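Local coordinates for cystathionine gamma-lyase (Saccharomyces cerevisiae, PDB 1N8P), which is a pyridoxal-5'-phosphate-dependent enzyme of the Cys/Met metabolism family whose assembly holds four protein chains, at residues T46-Y49 and S50-N54; E58-E61 and R62-A66. All blocks are in the same frame, centred on the assembly; numbering follows the deposited sequence.

In the fold
Two local contacts, in series along the chain with three residues between them, illustrate how the same spacing of residues serves different ends in a loop and in a helix. Contact 1 is a partly buried turn in the loop before helix 55-67, its centre about 27 Å from the centre of the chain, where side chains meet other subunits and a bound PLP. Contact 2 is the more buried, lies on that helix, its centre about 16 Å from the same point, and touches no other protein chain. Polar and aromatic groups dominate the first; regular backbone bonds, one ion pair and one apolar pair make up the second. Tyr47 of contact 1 and Glu58 of contact 2 join them.

Contact 1: T46-Y49 and S50-N54; sequences TYEY and SRSQN. With PLP (pyridoxal-5'-phosphate), chain F.
The turn that leads the loop into helix 55-67 brings Tyr49 and Arg51 together beside PLP, which is hydrogen-bonded to Gly79, Ser80 and Ser200 of the second subunit. The rim of the Tyr49 ring meets one face of the Arg51 guanidinium: Tyr49 CE2 is 3.2 Å from Arg51 NH2 and the two planes stand 60° apart, no flat stack. A bend at chi3 (46°) brings the guanidinium back to the tyrosine and turns its edge to the phosphate, with Arg51 NE 3.6 Å from PLP O2P. The same oxygen lies at the edge of the tyrosine ring, 3.5 Å from Tyr49 OH.

Behind this pair the backbone closes through Gln53 N, which donates to Tyr49 O at 3.0 Å, bent at 141°. Gln53 then folds at chi2, and its OE1 receives Asn54 N in the carbonyl plane at 2.9 Å, at the N-cap of the helix. Gln53 CG meets the edge of the Tyr47 ring, 3.5 Å from Tyr47 CE2; that tyrosine bonds Glu58 through OH and meets His22 of the third subunit. The positive charge of Arg51 probably helps to stabilise the phosphate, so one subunit's loop contributes to another's cofactor surroundings.

Contact 2: E58-E61 and R62-A66; sequences ENLE and RAVAA
Glu58 and Arg62, one helical turn apart, carry the charged interaction along helix 55-67. Their side chains run side by side and point the same way, because the glutamate leaves with CG anti to the backbone N (chi1 -175°) while the arginine is extended from CG to NE. Glu58 OE1, whose second partner is Tyr47, lies in the guanidinium plane, at its edge, although the carboxylate itself is turned 67° from that plane. The salt bridge has a weak hydrogen bond from Arg62 NE to Glu58 OE1 at 3.5 Å; the NH2 end is less surely placed.

The backbone bonds are those of a regular helix. Arg62, Ala63, Val64 and Ala65 donate their N-H groups to the carbonyls of Glu58, Asn59, Leu60 and Glu61 in turn, so each of the four carbonyls of 58-61 is taken up by the residue four further on. Val64 N to Leu60 O, at 2.8 Å, is representative.

Apolar contact occupies another side of the helix. Leu60 and Val64 lie alongside each other, with Leu60 CD1 3.7 Å from Val64 CG2. Leu60 rests on Ala243 and Val64 on Leu250, both of helix 240-250, and Leu60 also reaches Ala75 of strand 72-76. On that strand Glu61 OE2 accepts the backbone N of Ala75, which gives the buried carboxylate a polar partner.

An ion pair and an apolar pair, each spaced four residues apart, are typical of i to i+4 pairing of side chains on a largely buried alpha-helix, here packed against both helix 240-250 and strand 72-76, an outer strand of the seven-stranded sheet within this chain.

Contact 1: T46-Y49 and S50-N54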
ATOM      1  N   THR A  46      18.121 -15.140   8.877  1.00 69.52           N
ATOM      2  CA  THR A  46      17.280 -15.504  10.019  1.00 70.00           C
ATOM      3  C   THR A  46      15.767 -15.682   9.786  1.00 70.00           C
ATOM      4  O   THR A  46      15.042 -16.092  10.705  1.00 69.99           O
ATOM      5  CB  THR A  46      17.482 -14.492  11.168  1.00 70.00           C
ATOM      6  OG1 THR A  46      18.869 -14.446  11.524  1.00 70.00           O
ATOM      7  CG2 THR A  46      16.669 -14.897  12.395  1.00 69.93           C
ATOM      8  N   TYR A  47      15.282 -15.380   8.580  1.00 70.00           N
ATOM      9  CA  TYR A  47      13.859 -15.544   8.290  1.00 69.23           C
ATOM     10  C   TYR A  47      13.611 -16.745   7.379  1.00 70.00           C
ATOM     11  O   TYR A  47      14.294 -16.913   6.360  1.00 70.00           O
ATOM     12  CB  TYR A  47      13.283 -14.275   7.645  1.00 68.48           C
ATOM     13  CG  TYR A  47      13.359 -13.047   8.533  1.00 69.67           C
ATOM     14  CD1 TYR A  47      14.334 -12.073   8.321  1.00 68.95           C
ATOM     15  CD2 TYR A  47      12.484 -12.880   9.616  1.00 69.40           C
ATOM     16  CE1 TYR A  47      14.444 -10.959   9.164  1.00 66.50           C
ATOM     17  CE2 TYR A  47      12.588 -11.768  10.465  1.00 67.70           C
ATOM     18  CZ  TYR A  47      13.575 -10.815  10.228  1.00 67.01           C
ATOM     19  OH  TYR A  47      13.704  -9.724  11.056  1.00 70.00           O
ATOM     20  N   GLU A  48      12.633 -17.573   7.755  1.00 70.00           N
ATOM     21  CA  GLU A  48      12.274 -18.776   6.995  1.00 70.00           C
ATOM     22  C   GLU A  48      10.854 -18.705   6.442  1.00 70.00           C
ATOM     23  O   GLU A  48      10.613 -19.054   5.282  1.00 70.00           O
ATOM     24  CB  GLU A  48      12.408 -20.018   7.880  1.00 70.00           C
ATOM     25  CG  GLU A  48      11.738 -19.878   9.240  1.00 69.30           C
ATOM     26  CD  GLU A  48      11.805 -21.161  10.032  1.00 70.00           C
ATOM     27  OE1 GLU A  48      12.916 -21.715  10.151  1.00 70.00           O
ATOM     28  OE2 GLU A  48      10.756 -21.622  10.532  1.00 70.00           O
ATOM     29  N   TYR A  49       9.913 -18.274   7.278  1.00 69.17           N
ATOM     30  CA  TYR A  49       8.529 -18.140   6.833  1.00 69.23           C
ATOM     31  C   TYR A  49       7.796 -16.948   7.455  1.00 70.00           C
ATOM     32  O   TYR A  49       7.728 -16.803   8.687  1.00 68.18           O
ATOM     33  CB  TYR A  49       7.735 -19.415   7.108  1.00 67.39           C
ATOM     34  CG  TYR A  49       6.415 -19.427   6.363  1.00 69.03           C
ATOM     35  CD1 TYR A  49       6.388 -19.298   4.964  1.00 67.86           C
ATOM     36  CD2 TYR A  49       5.197 -19.523   7.047  1.00 64.95           C
ATOM     37  CE1 TYR A  49       5.191 -19.261   4.266  1.00 69.03           C
ATOM     38  CE2 TYR A  49       3.981 -19.486   6.352  1.00 66.63           C
ATOM     39  CZ  TYR A  49       3.989 -19.352   4.956  1.00 70.00           C
ATOM     40  OH  TYR A  49       2.806 -19.299   4.239  1.00 70.00           O
ATOM     41  N   SER A  50       7.250 -16.101   6.586  1.00 67.71           N
ATOM     42  CA  SER A  50       6.509 -14.911   6.998  1.00 68.85           C
ATOM     43  C   SER A  50       5.757 -15.062   8.333  1.00 70.00           C
ATOM     44  O   SER A  50       5.985 -14.297   9.295  1.00 70.00           O
ATOM     45  CB  SER A  50       5.517 -14.518   5.894  1.00 63.39           C
ATOM     46  OG  SER A  50       4.598 -13.537   6.354  1.00 61.88           O
ATOM     47  N   ARG A  51       4.868 -16.055   8.377  1.00 70.00           N
ATOM     48  CA  ARG A  51       4.043 -16.324   9.552  1.00 68.92           C
ATOM     49  C   ARG A  51       4.860 -16.541  10.815  1.00 69.11           C
ATOM     50  O   ARG A  51       4.638 -15.878  11.839  1.00 65.08           O
ATOM     51  CB  ARG A  51       3.137 -17.530   9.294  1.00 61.73           C
ATOM     52  CG  ARG A  51       2.234 -17.855  10.455  1.00 64.69           C
ATOM     53  CD  ARG A  51       1.005 -18.574   9.962  1.00 66.88           C
ATOM     54  NE  ARG A  51       1.364 -19.624   9.014  1.00 70.00           N
ATOM     55  CZ  ARG A  51       2.194 -20.634   9.285  1.00 70.00           C
ATOM     56  NH1 ARG A  51       2.761 -20.742  10.482  1.00 70.00           N
ATOM     57  NH2 ARG A  51       2.463 -21.544   8.355  1.00 70.00           N
ATOM     58  N   SER A  52       5.809 -17.466  10.742  1.00 68.85           N
ATOM     59  CA  SER A  52       6.658 -17.736  11.892  1.00 68.42           C
ATOM     60  C   SER A  52       7.380 -16.464  12.314  1.00 66.70           C
ATOM     61  O   SER A  52       7.788 -16.339  13.475  1.00 63.93           O
ATOM     62  CB  SER A  52       7.688 -18.816  11.574  1.00 70.00           C
ATOM     63  OG  SER A  52       8.499 -19.061  12.716  1.00 70.00           O
ATOM     64  N   GLN A  53       7.539 -15.537  11.367  1.00 63.84           N
ATOM     65  CA  GLN A  53       8.193 -14.247  11.626  1.00 65.79           C
ATOM     66  C   GLN A  53       8.618 -13.538  10.351  1.00 65.74           C
ATOM     67  O   GLN A  53       9.084 -14.182   9.410  1.00 69.47           O
ATOM     68  CB  GLN A  53       9.435 -14.426  12.514  1.00 66.72           C
ATOM     69  CG  GLN A  53      10.324 -13.178  12.666  1.00 62.39           C
ATOM     70  CD  GLN A  53       9.713 -12.113  13.538  1.00 62.96           C
ATOM     71  OE1 GLN A  53       8.692 -11.524  13.194  1.00 69.61           O
ATOM     72  NE2 GLN A  53      10.331 -11.859  14.679  1.00 58.34           N
ATOM     73  N   ASN A  54       8.453 -12.212  10.338  1.00 61.65           N
ATOM     74  CA  ASN A  54       8.850 -11.354   9.217  1.00 54.02           C
ATOM     75  C   ASN A  54       9.338 -10.038   9.819  1.00 48.75           C
ATOM     76  O   ASN A  54       8.836  -9.601  10.847  1.00 55.97           O
ATOM     77  CB  ASN A  54       7.674 -11.084   8.277  1.00 61.13           C
ATOM     78  CG  ASN A  54       6.779  -9.944   8.759  1.00 65.47           C
ATOM     79  OD1 ASN A  54       5.747 -10.181   9.392  1.00 70.00           O
ATOM     80  ND2 ASN A  54       7.172  -8.701   8.463  1.00 57.39           N
TER
HETATM   81  N1  PLP F 400      -3.606 -25.492   3.509  1.00 70.00           N
HETATM   82  C2  PLP F 400      -3.088 -25.829   2.266  1.00 66.39           C
HETATM   83  C2A PLP F 400      -3.890 -26.915   1.549  1.00 64.17           C
HETATM   84  C3  PLP F 400      -1.835 -25.131   1.871  1.00 65.95           C
HETATM   85  O3  PLP F 400      -1.369 -25.490   0.666  1.00 70.00           O
HETATM   86  C4  PLP F 400      -1.244 -24.196   2.739  1.00 65.79           C
HETATM   87  C4A PLP F 400      -0.015 -23.513   2.342  1.00 66.44           C
HETATM   88  C5  PLP F 400      -1.912 -23.923   4.069  1.00 69.02           C
HETATM   89  C6  PLP F 400      -3.077 -24.589   4.403  1.00 70.00           C
HETATM   90  C5A PLP F 400      -1.345 -22.786   4.993  1.00 63.23           C
HETATM   91  O4P PLP F 400      -2.064 -21.551   4.848  1.00 55.46           O
HETATM   92  P   PLP F 400      -1.745 -20.237   5.754  1.00 54.90           P
HETATM   93  O1P PLP F 400      -2.413 -19.176   4.970  1.00 53.68           O
HETATM   94  O2P PLP F 400      -0.209 -20.101   5.830  1.00 57.81           O
HETATM   95  O3P PLP F 400      -2.191 -20.469   7.124  1.00 51.84           O

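Contact 2: E58-E61 and R62-A66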
ATOM      1  N   GLU A  58       8.183  -8.245  13.637  1.00 46.21           N
ATOM      2  CA  GLU A  58       9.267  -8.294  14.614  1.00 42.84           C
ATOM      3  C   GLU A  58       9.742  -6.906  15.005  1.00 37.72           C
ATOM      4  O   GLU A  58       9.803  -6.564  16.179  1.00 39.26           O
ATOM      5  CB  GLU A  58      10.438  -9.081  14.046  1.00 51.99           C
ATOM      6  CG  GLU A  58      11.570  -9.304  15.020  1.00 62.19           C
ATOM      7  CD  GLU A  58      12.830  -9.771  14.319  1.00 68.94           C
ATOM      8  OE1 GLU A  58      13.486  -8.925  13.657  1.00 68.93           O
ATOM      9  OE2 GLU A  58      13.151 -10.980  14.425  1.00 70.00           O
ATOM     10  N   ASN A  59      10.079  -6.085  14.026  1.00 38.58           N
ATOM     11  CA  ASN A  59      10.545  -4.755  14.371  1.00 35.89           C
ATOM     12  C   ASN A  59       9.508  -3.976  15.134  1.00 29.75           C
ATOM     13  O   ASN A  59       9.854  -3.221  16.025  1.00 41.56           O
ATOM     14  CB  ASN A  59      10.953  -3.973  13.128  1.00 46.04           C
ATOM     15  CG  ASN A  59      12.293  -4.403  12.581  1.00 48.10           C
ATOM     16  OD1 ASN A  59      13.174  -4.867  13.330  1.00 49.86           O
ATOM     17  ND2 ASN A  59      12.471  -4.233  11.275  1.00 42.42           N
ATOM     18  N   LEU A  60       8.236  -4.140  14.779  1.00 25.99           N
ATOM     19  CA  LEU A  60       7.164  -3.435  15.470  1.00 15.07           C
ATOM     20  C   LEU A  60       7.210  -3.896  16.891  1.00 14.97           C
ATOM     21  O   LEU A  60       7.375  -3.101  17.813  1.00 15.60           O
ATOM     22  CB  LEU A  60       5.805  -3.783  14.856  1.00 23.94           C
ATOM     23  CG  LEU A  60       4.527  -3.590  15.694  1.00 24.03           C
ATOM     24  CD1 LEU A  60       4.345  -2.150  16.049  1.00  7.96           C
ATOM     25  CD2 LEU A  60       3.311  -4.119  14.926  1.00 30.15           C
ATOM     26  N   GLU A  61       7.078  -5.204  17.056  1.00 19.84           N
ATOM     27  CA  GLU A  61       7.128  -5.841  18.359  1.00 22.88           C
ATOM     28  C   GLU A  61       8.262  -5.351  19.254  1.00 27.70           C
ATOM     29  O   GLU A  61       8.057  -5.068  20.418  1.00 33.84           O
ATOM     30  CB  GLU A  61       7.191  -7.355  18.157  1.00 28.84           C
ATOM     31  CG  GLU A  61       5.921  -7.909  17.488  1.00 28.62           C
ATOM     32  CD  GLU A  61       5.988  -9.384  17.265  1.00 37.45           C
ATOM     33  OE1 GLU A  61       7.110  -9.917  17.379  1.00 52.86           O
ATOM     34  OE2 GLU A  61       4.947 -10.015  16.969  1.00 37.02           O
ATOM     35  N   ARG A  62       9.464  -5.231  18.704  1.00 37.23           N
ATOM     36  CA  ARG A  62      10.607  -4.750  19.475  1.00 36.59           C
ATOM     37  C   ARG A  62      10.333  -3.347  19.957  1.00 35.32           C
ATOM     38  O   ARG A  62      10.575  -2.996  21.119  1.00 38.60           O
ATOM     39  CB  ARG A  62      11.864  -4.712  18.607  1.00 42.86           C
ATOM     40  CG  ARG A  62      12.391  -6.059  18.153  1.00 43.16           C
ATOM     41  CD  ARG A  62      13.634  -5.846  17.313  1.00 53.24           C
ATOM     42  NE  ARG A  62      13.974  -7.039  16.550  1.00 66.08           N
ATOM     43  CZ  ARG A  62      14.571  -8.110  17.061  1.00 69.77           C
ATOM     44  NH1 ARG A  62      14.905  -8.143  18.348  1.00 66.75           N
ATOM     45  NH2 ARG A  62      14.832  -9.150  16.277  1.00 70.00           N
ATOM     46  N   ALA A  63       9.838  -2.524  19.041  1.00 42.16           N
ATOM     47  CA  ALA A  63       9.542  -1.132  19.375  1.00 39.05           C
ATOM     48  C   ALA A  63       8.481  -1.039  20.459  1.00 34.30           C
ATOM     49  O   ALA A  63       8.706  -0.386  21.467  1.00 33.10           O
ATOM     50  CB  ALA A  63       9.115  -0.367  18.129  1.00 32.96           C
ATOM     51  N   VAL A  64       7.336  -1.700  20.279  1.00 32.54           N
ATOM     52  CA  VAL A  64       6.304  -1.614  21.309  1.00 36.71           C
ATOM     53  C   VAL A  64       6.829  -2.063  22.680  1.00 42.22           C
ATOM     54  O   VAL A  64       6.671  -1.344  23.670  1.00 44.14           O
ATOM     55  CB  VAL A  64       5.052  -2.429  20.947  1.00 34.00           C
ATOM     56  CG1 VAL A  64       4.117  -2.472  22.132  1.00 30.41           C
ATOM     57  CG2 VAL A  64       4.341  -1.787  19.778  1.00 26.68           C
ATOM     58  N   ALA A  65       7.458  -3.237  22.734  1.00 42.40           N
ATOM     59  CA  ALA A  65       8.024  -3.762  23.976  1.00 40.05           C
ATOM     60  C   ALA A  65       8.924  -2.720  24.642  1.00 43.95           C
ATOM     61  O   ALA A  65       8.807  -2.457  25.846  1.00 43.38           O
ATOM     62  CB  ALA A  65       8.820  -5.017  23.681  1.00 51.17           C
ATOM     63  N   ALA A  66       9.821  -2.125  23.855  1.00 38.40           N
ATOM     64  CA  ALA A  66      10.729  -1.101  24.368  1.00 33.10           C
ATOM     65  C   ALA A  66       9.974   0.055  24.957  1.00 29.84           C
ATOM     66  O   ALA A  66      10.331   0.562  26.015  1.00 37.35           O
ATOM     67  CB  ALA A  66      11.634  -0.585  23.256  1.00 28.61           C
TER